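Local coordinates for protein putative NADPH:quinone oxidoreductase (PDB 3IUP) that probably catalyses the NADPH-dependent reduction of quinones or related substrates, holding NADPH in the cleft between a GroES-like domain and a Rossmann-type coenzyme-binding domain, at residues A[234-238]-A[239-243]; A[124-128]-A[129-133]; A[246-250]-A[251-255]; A[42-46]-A[47-51]. All coordinates share one frame; numbering follows the deposited sequence.

How the interactions relate
Along the chain the order is interaction 4, interaction 2, interaction 1, interaction 3. The first two belong to the GroES-like domain: their centres lie about 14 Å apart, strands 34-43 and 130-134 are neighbours in one sheet, and the Tyr127 hydroxyl of 124-128 reaches the carbonyl of Pro43. Interactions 1 and 3, with centres about 18 Å apart, sit at the start and finish of strand 243-249 in the six-stranded parallel sheet of the Rossmann-type domain. Interaction 3 and interaction 4 approach to about 8 Å between nearest atoms; Ala247 and Thr248 of the one and Pro46 of the other line the NADPH pocket, so the coenzyme lies where the two domains meet. Interactions 1 and 2 stand on opposite sides of the chain's centre.

Interaction 1. Residues A[234-238]-A[239-243]; sequences EALVS and TGATI
Thr239 folds back onto Ala235 at the C-terminal end of helix 228-239, a helix stop in which Gly240 is the first residue to leave helical geometry, with a positive phi of 70°. The threonine side chain shows how the last turn is closed. Its CB stands 3.5 Å from Ala235 O, one turn back. From there CG2 lies anti to the carbonyl carbon of its own residue and also leans on that oxygen, while beyond the two segments Thr239 packs against Val200 and His219. The other branch is polar: with chi1 at 57°, OG1 sits between the backbone N and the carbonyl carbon, which swings the hydroxyl back along the helix to donate to Ala235 O at 2.8 Å. Thr239 N donates to the same oxygen at 2.9 Å, so one carbonyl is gripped by two donors that reach it from opposite faces of its plane. OG1 has a second task, accepting a weak bond from Ala241 N just past the glycine. The next carbonyl, Leu236 O, takes Gly240 N at 2.9 Å. On the apolar side, Leu236 lies against Cys260, Met261 and Ala264 of helix 253-266 and against Val176 of the central sheet, joining the helix end to the Rossmann-type core. Its tip reaches forward over the stop, CD2 resting 3.9 Å from Ala241 CB and slightly closer to Ala241 O.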
loop_
_atom_site.group_PDB
_atom_site.type_symbol
_atom_site.label_atom_id
_atom_site.label_comp_id
_atom_site.label_asym_id
_atom_site.label_seq_id
_atom_site.Cartn_x
_atom_site.Cartn_y
_atom_site.Cartn_z
ATOM N N GLU A 234 -14.800 16.260 -7.178
ATOM C CA GLU A 234 -14.844 17.728 -7.100
ATOM C C GLU A 234 -14.138 18.240 -5.854
ATOM O O GLU A 234 -13.424 19.190 -5.913
ATOM C CB GLU A 234 -16.282 18.263 -7.038
ATOM C CG GLU A 234 -17.115 18.038 -8.253
ATOM C CD GLU A 234 -18.606 18.466 -8.029
ATOM O OE1 GLU A 234 -18.839 19.343 -7.161
ATOM O OE2 GLU A 234 -19.523 17.919 -8.709
ATOM N N ALA A 235 -14.416 17.622 -4.712
ATOM C CA ALA A 235 -13.746 17.979 -3.452
ATOM C C ALA A 235 -12.223 17.831 -3.573
ATOM O O ALA A 235 -11.473 18.639 -3.026
ATOM C CB ALA A 235 -14.302 17.123 -2.284
ATOM N N LEU A 236 -11.785 16.760 -4.237
ATOM C CA LEU A 236 -10.340 16.560 -4.471
ATOM C C LEU A 236 -9.730 17.597 -5.422
ATOM O O LEU A 236 -8.631 18.076 -5.212
ATOM C CB LEU A 236 -10.046 15.126 -4.873
ATOM C CG LEU A 236 -10.355 14.129 -3.758
ATOM C CD1 LEU A 236 -10.380 12.710 -4.310
ATOM C CD2 LEU A 236 -9.328 14.291 -2.593
ATOM N N VAL A 237 -10.469 18.013 -6.446
ATOM C CA VAL A 237 -10.022 19.153 -7.248
ATOM C C VAL A 237 -9.893 20.407 -6.404
ATOM O O VAL A 237 -8.879 21.092 -6.454
ATOM C CB VAL A 237 -10.947 19.387 -8.462
ATOM C CG1 VAL A 237 -10.562 20.676 -9.168
ATOM C CG2 VAL A 237 -10.867 18.177 -9.359
ATOM N N SER A 238 -10.896 20.687 -5.572
ATOM C CA SER A 238 -10.875 21.849 -4.720
ATOM C C SER A 238 -9.705 21.864 -3.747
ATOM O O SER A 238 -9.018 22.891 -3.603
ATOM C CB SER A 238 -12.180 21.959 -3.942
ATOM O OG SER A 238 -13.245 22.218 -4.834
ATOM N N THR A 239 -9.491 20.738 -3.061
ATOM C CA THR A 239 -8.518 20.694 -1.970
ATOM C C THR A 239 -7.080 20.363 -2.386
ATOM O O THR A 239 -6.141 20.728 -1.705
ATOM C CB THR A 239 -8.931 19.675 -0.922
ATOM O OG1 THR A 239 -9.079 18.405 -1.550
ATOM C CG2 THR A 239 -10.280 20.057 -0.218
ATOM N N GLY A 240 -6.925 19.665 -3.487
ATOM C CA GLY A 240 -5.630 19.151 -3.907
ATOM C C GLY A 240 -5.118 18.011 -2.998
ATOM O O GLY A 240 -3.924 17.718 -3.021
ATOM N N ALA A 241 -6.014 17.380 -2.221
ATOM C CA ALA A 241 -5.610 16.338 -1.286
ATOM C C ALA A 241 -5.099 15.064 -1.998
ATOM O O ALA A 241 -5.717 14.536 -2.924
ATOM C CB ALA A 241 -6.734 15.988 -0.308
ATOM N N THR A 242 -3.958 14.578 -1.514
ATOM C CA THR A 242 -3.305 13.384 -2.069
ATOM C C THR A 242 -2.904 12.343 -1.018
ATOM O O THR A 242 -2.264 11.336 -1.349
ATOM C CB THR A 242 -2.114 13.775 -2.957
ATOM O OG1 THR A 242 -1.170 14.565 -2.240
ATOM C CG2 THR A 242 -2.581 14.595 -4.190
ATOM N N ILE A 243 -3.292 12.569 0.227
ATOM C CA ILE A 243 -3.185 11.568 1.294
ATOM C C ILE A 243 -4.517 11.405 1.995
ATOM O O ILE A 243 -5.242 12.394 2.207
ATOM C CB ILE A 243 -2.042 11.941 2.305
ATOM C CG1 ILE A 243 -1.810 10.823 3.329
ATOM C CG2 ILE A 243 -2.259 13.288 3.031
ATOM C CD1 ILE A 243 -0.496 11.030 4.172
#

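Interaction 2. Residues A[124-128]-A[129-133]; sequences GAMYS and QYRCI
The turn leading into strand 130-134 of the GroES-like domain is closed by Arg131, whose guanidinium takes hold of the carbonyl of Gly124. The grip is side-on: NE reaches Gly124 O at 2.9 Å, and NH2 meets the same oxygen at an equal 2.9 Å. That oxygen lies near the guanidinium plane, at its edge, although NH2 itself stands above the carbonyl plane. Bends at chi2 and chi3, both -79°, curl the arginine back over the turn. The curl lays CD only 3.1 Å from Ala125 O, and brings NE to 3.4 Å from Ala125 CB. Ile133 CG2 sits over one guanidinium face, offset toward the rim, and the two bonds at the edge hold the group's rotation. A second clasp lies deeper in the turn, where Ser128 OG donates to Ala125 O at 2.6 Å from above that carbonyl's plane. Within the span closed by Ser128, Tyr127 centres an inverse gamma turn, with a weak bond from Ser128 N to Met126 O. Gln129 pairs with Leu6 and Tyr127 packs on Leu8, both in strand 4-12 of the antiparallel sheet, while Arg131 lies against Ile39 of strand 34-43, the neighbour of 130-134 in the mixed sheet, so the turn links the two sheets.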
loop_
_atom_site.group_PDB
_atom_site.type_symbol
_atom_site.label_atom_id
_atom_site.label_comp_id
_atom_site.label_asym_id
_atom_site.label_seq_id
_atom_site.Cartn_x
_atom_site.Cartn_y
_atom_site.Cartn_z
ATOM N N GLY A 124 -1.836 1.788 29.519
ATOM C CA GLY A 124 -2.424 0.460 29.481
ATOM C C GLY A 124 -3.005 0.113 30.850
ATOM O O GLY A 124 -2.689 0.753 31.894
ATOM N N ALA A 125 -3.847 -0.919 30.865
ATOM C CA ALA A 125 -4.492 -1.384 32.104
ATOM C C ALA A 125 -5.229 -0.247 32.824
ATOM O O ALA A 125 -5.310 -0.192 34.059
ATOM C CB ALA A 125 -3.458 -2.056 33.062
HETATM N N MSE A 126 -5.850 0.634 32.051
HETATM C CA MSE A 126 -6.521 1.793 32.668
HETATM C C MSE A 126 -7.936 1.512 33.130
HETATM O O MSE A 126 -8.513 2.342 33.846
HETATM C CB MSE A 126 -6.483 3.036 31.783
HETATM C CG MSE A 126 -5.126 3.390 31.227
HETATM SE SE MSE A 126 -3.889 3.903 32.699
HETATM C CE MSE A 126 -4.656 5.457 33.151
ATOM N N TYR A 127 -8.493 0.348 32.778
ATOM C CA TYR A 127 -9.802 -0.066 33.299
ATOM C C TYR A 127 -9.569 -0.748 34.669
ATOM O O TYR A 127 -9.630 -1.977 34.815
ATOM C CB TYR A 127 -10.564 -0.991 32.374
ATOM C CG TYR A 127 -10.843 -0.415 31.004
ATOM C CD1 TYR A 127 -10.670 0.934 30.703
ATOM C CD2 TYR A 127 -11.231 -1.259 29.972
ATOM C CE1 TYR A 127 -10.919 1.405 29.417
ATOM C CE2 TYR A 127 -11.474 -0.791 28.707
ATOM C CZ TYR A 127 -11.341 0.561 28.425
ATOM O OH TYR A 127 -11.545 0.989 27.142
ATOM N N SER A 128 -9.243 0.110 35.629
ATOM C CA SER A 128 -8.663 -0.297 36.941
ATOM C C SER A 128 -8.966 0.796 37.910
ATOM O O SER A 128 -8.916 1.979 37.561
ATOM C CB SER A 128 -7.127 -0.439 36.892
ATOM O OG SER A 128 -6.725 -1.359 35.883
ATOM N N GLN A 129 -9.250 0.447 39.155
ATOM C CA GLN A 129 -9.460 1.509 40.125
ATOM C C GLN A 129 -8.202 2.346 40.373
ATOM O O GLN A 129 -8.295 3.583 40.515
ATOM C CB GLN A 129 -9.945 0.931 41.441
ATOM C CG GLN A 129 -11.351 0.395 41.402
ATOM C CD GLN A 129 -11.838 -0.049 42.774
ATOM O OE1 GLN A 129 -11.950 -1.229 43.043
ATOM N NE2 GLN A 129 -12.138 0.927 43.651
ATOM N N TYR A 130 -7.053 1.670 40.435
ATOM C CA TYR A 130 -5.748 2.346 40.739
ATOM C C TYR A 130 -4.721 1.838 39.806
ATOM O O TYR A 130 -4.716 0.634 39.516
ATOM C CB TYR A 130 -5.286 2.024 42.176
ATOM C CG TYR A 130 -6.179 2.660 43.176
ATOM C CD1 TYR A 130 -5.968 3.977 43.566
ATOM C CD2 TYR A 130 -7.270 1.967 43.697
ATOM C CE1 TYR A 130 -6.829 4.585 44.466
ATOM C CE2 TYR A 130 -8.148 2.567 44.575
ATOM C CZ TYR A 130 -7.922 3.869 44.956
ATOM O OH TYR A 130 -8.774 4.499 45.831
ATOM N N ARG A 131 -3.845 2.743 39.333
ATOM C CA ARG A 131 -2.700 2.335 38.499
ATOM C C ARG A 131 -1.440 2.985 39.016
ATOM O O ARG A 131 -1.445 4.189 39.301
ATOM C CB ARG A 131 -2.939 2.659 37.010
ATOM C CG ARG A 131 -3.772 1.583 36.327
ATOM C CD ARG A 131 -2.938 0.358 35.961
ATOM N NE ARG A 131 -2.170 0.621 34.748
ATOM C CZ ARG A 131 -0.842 0.638 34.647
ATOM N NH1 ARG A 131 -0.063 0.358 35.700
ATOM N NH2 ARG A 131 -0.284 0.901 33.472
ATOM N N CYS A 132 -0.404 2.169 39.147
ATOM C CA CYS A 132 0.924 2.579 39.557
ATOM C C CYS A 132 1.769 2.683 38.316
ATOM O O CYS A 132 2.012 1.677 37.624
ATOM C CB CYS A 132 1.533 1.569 40.492
ATOM S SG CYS A 132 3.135 2.101 41.110
ATOM N N ILE A 133 2.105 3.905 37.952
ATOM C CA ILE A 133 2.810 4.112 36.705
ATOM C C ILE A 133 3.927 5.105 36.860
ATOM O O ILE A 133 3.900 5.895 37.768
ATOM C CB ILE A 133 1.882 4.529 35.579
ATOM C CG1 ILE A 133 1.501 5.976 35.651
ATOM C CG2 ILE A 133 0.601 3.671 35.545
ATOM C CD1 ILE A 133 1.220 6.473 34.251
#

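Interaction 3. Residues A[246-250]-A[251-255]; sequences DATGG and GKLGG. With NDP (NADPH dihydro-nicotinamide-adenine-dinucleotide phosphate), chain C.
At Gly250 the backbone turns a corner, flanked by the positive phi angles of Gly249 (82°) and Gly251 (68°), and helix 253-266 then starts back past the end of strand 243-249. The CA atoms of Asp246 and Gly254 end up 6.7 Å apart. Asp246 organises the bend with both carboxylate oxygens. OD1 accepts Thr248 N from above the carboxylate plane, an Asx turn, and on its syn lone pair takes Thr248 OG1 at 2.6 Å; Thr178 OG1 is a further partner. OD2 is met by Gly249 N at 2.9 Å, again from above the plane. Two waters join strand to helix. The first bonds to Asp246 OD2, Gly250 O and Gly254 N; the second donates to Thr248 OG1 and to Gly250 O (2.6 Å) and accepts a longer bond from Leu253 N. Leu253 completes the seam, its CD2 lying 3.9 Å from Thr248 OG1, the two side chains crossing at about a right angle. The threonine's other branch faces the coenzyme, CG2 touching C2A of the NADPH adenine at 3.5 Å. The whole corner is the strand-to-helix turn of a beta-alpha-beta unit, with Asp246 packed on Val283 and Leu285 of neighbouring strand 281-285.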
loop_
_atom_site.group_PDB
_atom_site.type_symbol
_atom_site.label_atom_id
_atom_site.label_comp_id
_atom_site.label_asym_id
_atom_site.label_seq_id
_atom_site.Cartn_x
_atom_site.Cartn_y
_atom_site.Cartn_z
ATOM N N ASP A 246 -8.026 6.311 6.187
ATOM C CA ASP A 246 -9.242 5.530 6.130
ATOM C C ASP A 246 -9.427 4.669 7.390
ATOM O O ASP A 246 -8.636 3.774 7.666
ATOM C CB ASP A 246 -9.239 4.677 4.910
ATOM C CG ASP A 246 -10.443 3.739 4.846
ATOM O OD1 ASP A 246 -11.570 4.176 5.187
ATOM O OD2 ASP A 246 -10.245 2.596 4.433
ATOM N N ALA A 247 -10.516 4.914 8.104
ATOM C CA ALA A 247 -10.827 4.180 9.316
ATOM C C ALA A 247 -11.556 2.895 9.017
ATOM O O ALA A 247 -11.670 2.030 9.901
ATOM C CB ALA A 247 -11.695 5.055 10.263
ATOM N N THR A 248 -12.057 2.756 7.783
ATOM C CA THR A 248 -12.879 1.607 7.442
ATOM C C THR A 248 -12.059 0.359 7.166
ATOM O O THR A 248 -12.312 -0.713 7.739
ATOM C CB THR A 248 -13.875 1.927 6.331
ATOM O OG1 THR A 248 -13.220 2.153 5.079
ATOM C CG2 THR A 248 -14.717 3.166 6.759
ATOM N N GLY A 249 -11.037 0.525 6.335
ATOM C CA GLY A 249 -10.082 -0.536 6.060
ATOM C C GLY A 249 -10.559 -1.534 5.027
ATOM O O GLY A 249 -10.047 -1.641 3.892
ATOM N N GLY A 250 -11.564 -2.320 5.412
ATOM C CA GLY A 250 -12.270 -3.103 4.457
ATOM C C GLY A 250 -13.076 -2.369 3.431
ATOM O O GLY A 250 -13.166 -1.135 3.420
ATOM N N GLY A 251 -13.674 -3.138 2.539
ATOM C CA GLY A 251 -14.488 -2.608 1.509
ATOM C C GLY A 251 -13.758 -1.795 0.450
ATOM O O GLY A 251 -12.588 -2.044 0.144
ATOM N N LYS A 252 -14.466 -0.827 -0.103
ATOM C CA LYS A 252 -14.043 -0.202 -1.338
ATOM C C LYS A 252 -13.540 1.223 -1.228
ATOM O O LYS A 252 -13.080 1.773 -2.246
ATOM C CB LYS A 252 -15.223 -0.206 -2.307
ATOM C CG LYS A 252 -15.544 -1.605 -2.774
ATOM C CD LYS A 252 -16.679 -1.566 -3.804
ATOM C CE LYS A 252 -17.173 -2.956 -4.155
ATOM N NZ LYS A 252 -18.057 -2.899 -5.367
ATOM N N LEU A 253 -13.660 1.824 -0.054
ATOM C CA LEU A 253 -13.467 3.258 0.097
ATOM C C LEU A 253 -12.020 3.687 -0.230
ATOM O O LEU A 253 -11.794 4.685 -0.895
ATOM C CB LEU A 253 -13.829 3.706 1.500
ATOM C CG LEU A 253 -14.191 5.124 1.774
ATOM C CD1 LEU A 253 -15.060 5.732 0.678
ATOM C CD2 LEU A 253 -14.883 5.129 3.172
ATOM N N GLY A 254 -11.059 2.869 0.181
ATOM C CA GLY A 254 -9.657 3.222 -0.105
ATOM C C GLY A 254 -9.391 3.361 -1.591
ATOM O O GLY A 254 -8.751 4.346 -2.046
ATOM N N GLY A 255 -9.837 2.379 -2.383
ATOM C CA GLY A 255 -9.649 2.434 -3.809
ATOM C C GLY A 255 -10.457 3.528 -4.489
ATOM O O GLY A 255 -9.998 4.176 -5.442
HETATM P PA NDP C . -16.005 6.753 17.324
HETATM O O1A NDP C . -16.140 8.064 17.924
HETATM O O2A NDP C . -16.548 5.574 18.034
HETATM O O5B NDP C . -16.749 6.895 15.852
HETATM C C5B NDP C . -16.681 5.753 14.991
HETATM C C4B NDP C . -17.225 6.137 13.649
HETATM O O4B NDP C . -17.095 4.997 12.852
HETATM C C3B NDP C . -18.709 6.537 13.689
HETATM O O3B NDP C . -19.017 7.727 12.995
HETATM C C2B NDP C . -19.410 5.366 12.965
HETATM O O2B NDP C . -20.541 5.752 12.185
HETATM C C1B NDP C . -18.286 4.868 12.067
HETATM N N9A NDP C . -18.414 3.452 11.702
HETATM C C8A NDP C . -18.609 2.416 12.593
HETATM N N7A NDP C . -18.594 1.256 11.914
HETATM C C5A NDP C . -18.374 1.527 10.577
HETATM C C6A NDP C . -18.267 0.739 9.413
HETATM N N6A NDP C . -18.457 -0.592 9.398
HETATM N N1A NDP C . -18.031 1.359 8.204
HETATM C C2A NDP C . -17.933 2.712 8.104
HETATM N N3A NDP C . -18.036 3.478 9.242
HETATM C C4A NDP C . -18.253 2.905 10.449
HETATM O O3 NDP C . -14.490 6.323 16.958
HETATM P PN NDP C . -13.183 7.069 17.375
HETATM O O1N NDP C . -13.162 8.466 17.019
HETATM O O2N NDP C . -12.784 6.748 18.787
HETATM O O5D NDP C . -12.121 6.296 16.410
HETATM C C5D NDP C . -12.131 6.567 15.000
HETATM C C4D NDP C . -11.256 5.549 14.277
HETATM O O4D NDP C . -9.886 5.939 14.512
HETATM C C3D NDP C . -11.409 4.081 14.724
HETATM O O3D NDP C . -11.319 3.196 13.625
HETATM C C2D NDP C . -10.187 3.901 15.609
HETATM O O2D NDP C . -9.747 2.563 15.787
HETATM C C1D NDP C . -9.181 4.736 14.813
HETATM N N1N NDP C . -7.944 5.051 15.565
HETATM C C2N NDP C . -6.807 4.467 15.114
HETATM C C3N NDP C . -5.605 4.669 15.740
HETATM C C7N NDP C . -4.324 4.121 15.141
HETATM O O7N NDP C . -3.174 4.269 15.911
HETATM N N7N NDP C . -4.246 3.493 13.960
HETATM C C4N NDP C . -5.480 5.746 16.747
HETATM C C5N NDP C . -6.797 6.349 17.167
HETATM C C6N NDP C . -7.984 5.979 16.546
HETATM P P2B NDP C . -21.970 4.947 12.301
HETATM O O1X NDP C . -22.839 5.738 13.288
HETATM O O2X NDP C . -21.796 3.504 12.768
HETATM O O3X NDP C . -22.528 4.996 10.871
HETATM O O HOH W 1 -11.253 0.958 2.472
HETATM O O HOH W 2 -14.546 1.003 2.885
#

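Interaction 4. Residues A[42-46]-A[47-51]; sequences SPLNP and SDLGL
Asp48 reaches back to the N-cap residue Asn45 at the start of helix 46-53, its OD2 accepting Asn45 N at 3.0 Å on the anti lone pair; the Asn45 side chain returns no capping bond. The two side chains lie side by side, pointing the same way, with amide and carboxylate planes 22° apart. A water bridges their polar ends, taking a bond from Asn45 ND2, donating one to Asp48 OD2 and pairing with Ser47 OG at 2.7 Å. Ser47 OG can meet it because chi1 of 38° turns the hydroxyl toward Asn45. Asn45 O begins the helical ladder: Leu49 N bonds to it at 3.0 Å, nearly along the C=O axis, with a weak second bond from Asp48 N. On the apolar side Leu44 CD2 meets Leu49 CD2 at 3.8 Å, the side chains crossing at about a right angle. Further out, Asp48 OD1 is held by Asn96 N, and the Asn45 amide by Glu97 and by Lys368, which also bonds to NADPH; Pro46 touches that coenzyme directly. Strand 34-43 thus runs into helix 46-53 at the coenzyme pocket, Leu44 and Leu49 pack on Tyr360 of helix 354-360, and Ser47 O meets Arg274 of the second subunit.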
loop_
_atom_site.group_PDB
_atom_site.type_symbol
_atom_site.label_atom_id
_atom_site.label_comp_id
_atom_site.label_asym_id
_atom_site.label_seq_id
_atom_site.Cartn_x
_atom_site.Cartn_y
_atom_site.Cartn_z
ATOM N N SER A 42 -11.899 6.766 31.824
ATOM C CA SER A 42 -11.156 6.066 30.788
ATOM C C SER A 42 -12.130 5.672 29.663
ATOM O O SER A 42 -13.141 5.044 29.932
ATOM C CB SER A 42 -10.490 4.838 31.395
ATOM O OG SER A 42 -9.761 4.094 30.474
ATOM N N PRO A 43 -11.813 6.018 28.416
ATOM C CA PRO A 43 -12.765 5.808 27.348
ATOM C C PRO A 43 -12.716 4.386 26.843
ATOM O O PRO A 43 -11.684 3.734 26.955
ATOM C CB PRO A 43 -12.276 6.790 26.280
ATOM C CG PRO A 43 -10.810 6.789 26.446
ATOM C CD PRO A 43 -10.615 6.720 27.939
ATOM N N LEU A 44 -13.844 3.915 26.287
ATOM C CA LEU A 44 -13.916 2.678 25.541
ATOM C C LEU A 44 -13.743 2.994 24.055
ATOM O O LEU A 44 -14.688 3.375 23.354
ATOM C CB LEU A 44 -15.262 1.994 25.777
ATOM C CG LEU A 44 -15.323 1.178 27.051
ATOM C CD1 LEU A 44 -16.768 1.062 27.541
ATOM C CD2 LEU A 44 -14.688 -0.212 26.799
ATOM N N ASN A 45 -12.515 2.943 23.597
ATOM C CA ASN A 45 -12.204 3.263 22.214
ATOM C C ASN A 45 -12.197 1.925 21.429
ATOM O O ASN A 45 -12.011 0.828 22.017
ATOM C CB ASN A 45 -10.841 3.902 22.112
ATOM C CG ASN A 45 -10.742 5.275 22.737
ATOM O OD1 ASN A 45 -11.695 6.090 22.702
ATOM N ND2 ASN A 45 -9.531 5.573 23.315
ATOM N N PRO A 46 -12.305 1.999 20.100
ATOM C CA PRO A 46 -12.264 0.786 19.262
ATOM C C PRO A 46 -11.025 -0.073 19.473
ATOM O O PRO A 46 -11.161 -1.279 19.546
ATOM C CB PRO A 46 -12.332 1.362 17.839
ATOM C CG PRO A 46 -13.211 2.586 18.013
ATOM C CD PRO A 46 -12.601 3.199 19.291
ATOM N N SER A 47 -9.856 0.534 19.681
ATOM C CA SER A 47 -8.643 -0.224 20.018
ATOM C C SER A 47 -8.833 -1.026 21.292
ATOM O O SER A 47 -8.416 -2.163 21.377
ATOM C CB SER A 47 -7.445 0.699 20.182
ATOM O OG SER A 47 -7.865 1.913 20.829
ATOM N N ASP A 48 -9.537 -0.445 22.268
ATOM C CA ASP A 48 -9.789 -1.148 23.537
ATOM C C ASP A 48 -10.751 -2.303 23.366
ATOM O O ASP A 48 -10.569 -3.349 23.945
ATOM C CB ASP A 48 -10.339 -0.184 24.589
ATOM C CG ASP A 48 -9.389 1.013 24.848
ATOM O OD1 ASP A 48 -8.177 0.726 25.159
ATOM O OD2 ASP A 48 -9.852 2.191 24.706
ATOM N N LEU A 49 -11.788 -2.102 22.541
ATOM C CA LEU A 49 -12.811 -3.107 22.347
ATOM C C LEU A 49 -12.168 -4.333 21.683
ATOM O O LEU A 49 -12.569 -5.468 21.946
ATOM C CB LEU A 49 -13.928 -2.518 21.465
ATOM C CG LEU A 49 -14.645 -1.322 22.055
ATOM C CD1 LEU A 49 -15.691 -0.801 21.034
ATOM C CD2 LEU A 49 -15.290 -1.616 23.330
ATOM N N GLY A 50 -11.178 -4.093 20.839
ATOM C CA GLY A 50 -10.450 -5.175 20.155
ATOM C C GLY A 50 -9.793 -6.092 21.172
ATOM O O GLY A 50 -9.895 -7.320 21.119
ATOM N N LEU A 51 -9.179 -5.488 22.163
ATOM C CA LEU A 51 -8.516 -6.281 23.215
ATOM C C LEU A 51 -9.520 -6.883 24.173
ATOM O O LEU A 51 -9.422 -8.053 24.572
ATOM C CB LEU A 51 -7.506 -5.401 23.948
ATOM C CG LEU A 51 -6.689 -6.122 25.006
ATOM C CD1 LEU A 51 -5.857 -7.284 24.378
ATOM C CD2 LEU A 51 -5.804 -5.077 25.734
HETATM O O HOH W 3 -7.589 3.209 23.169
#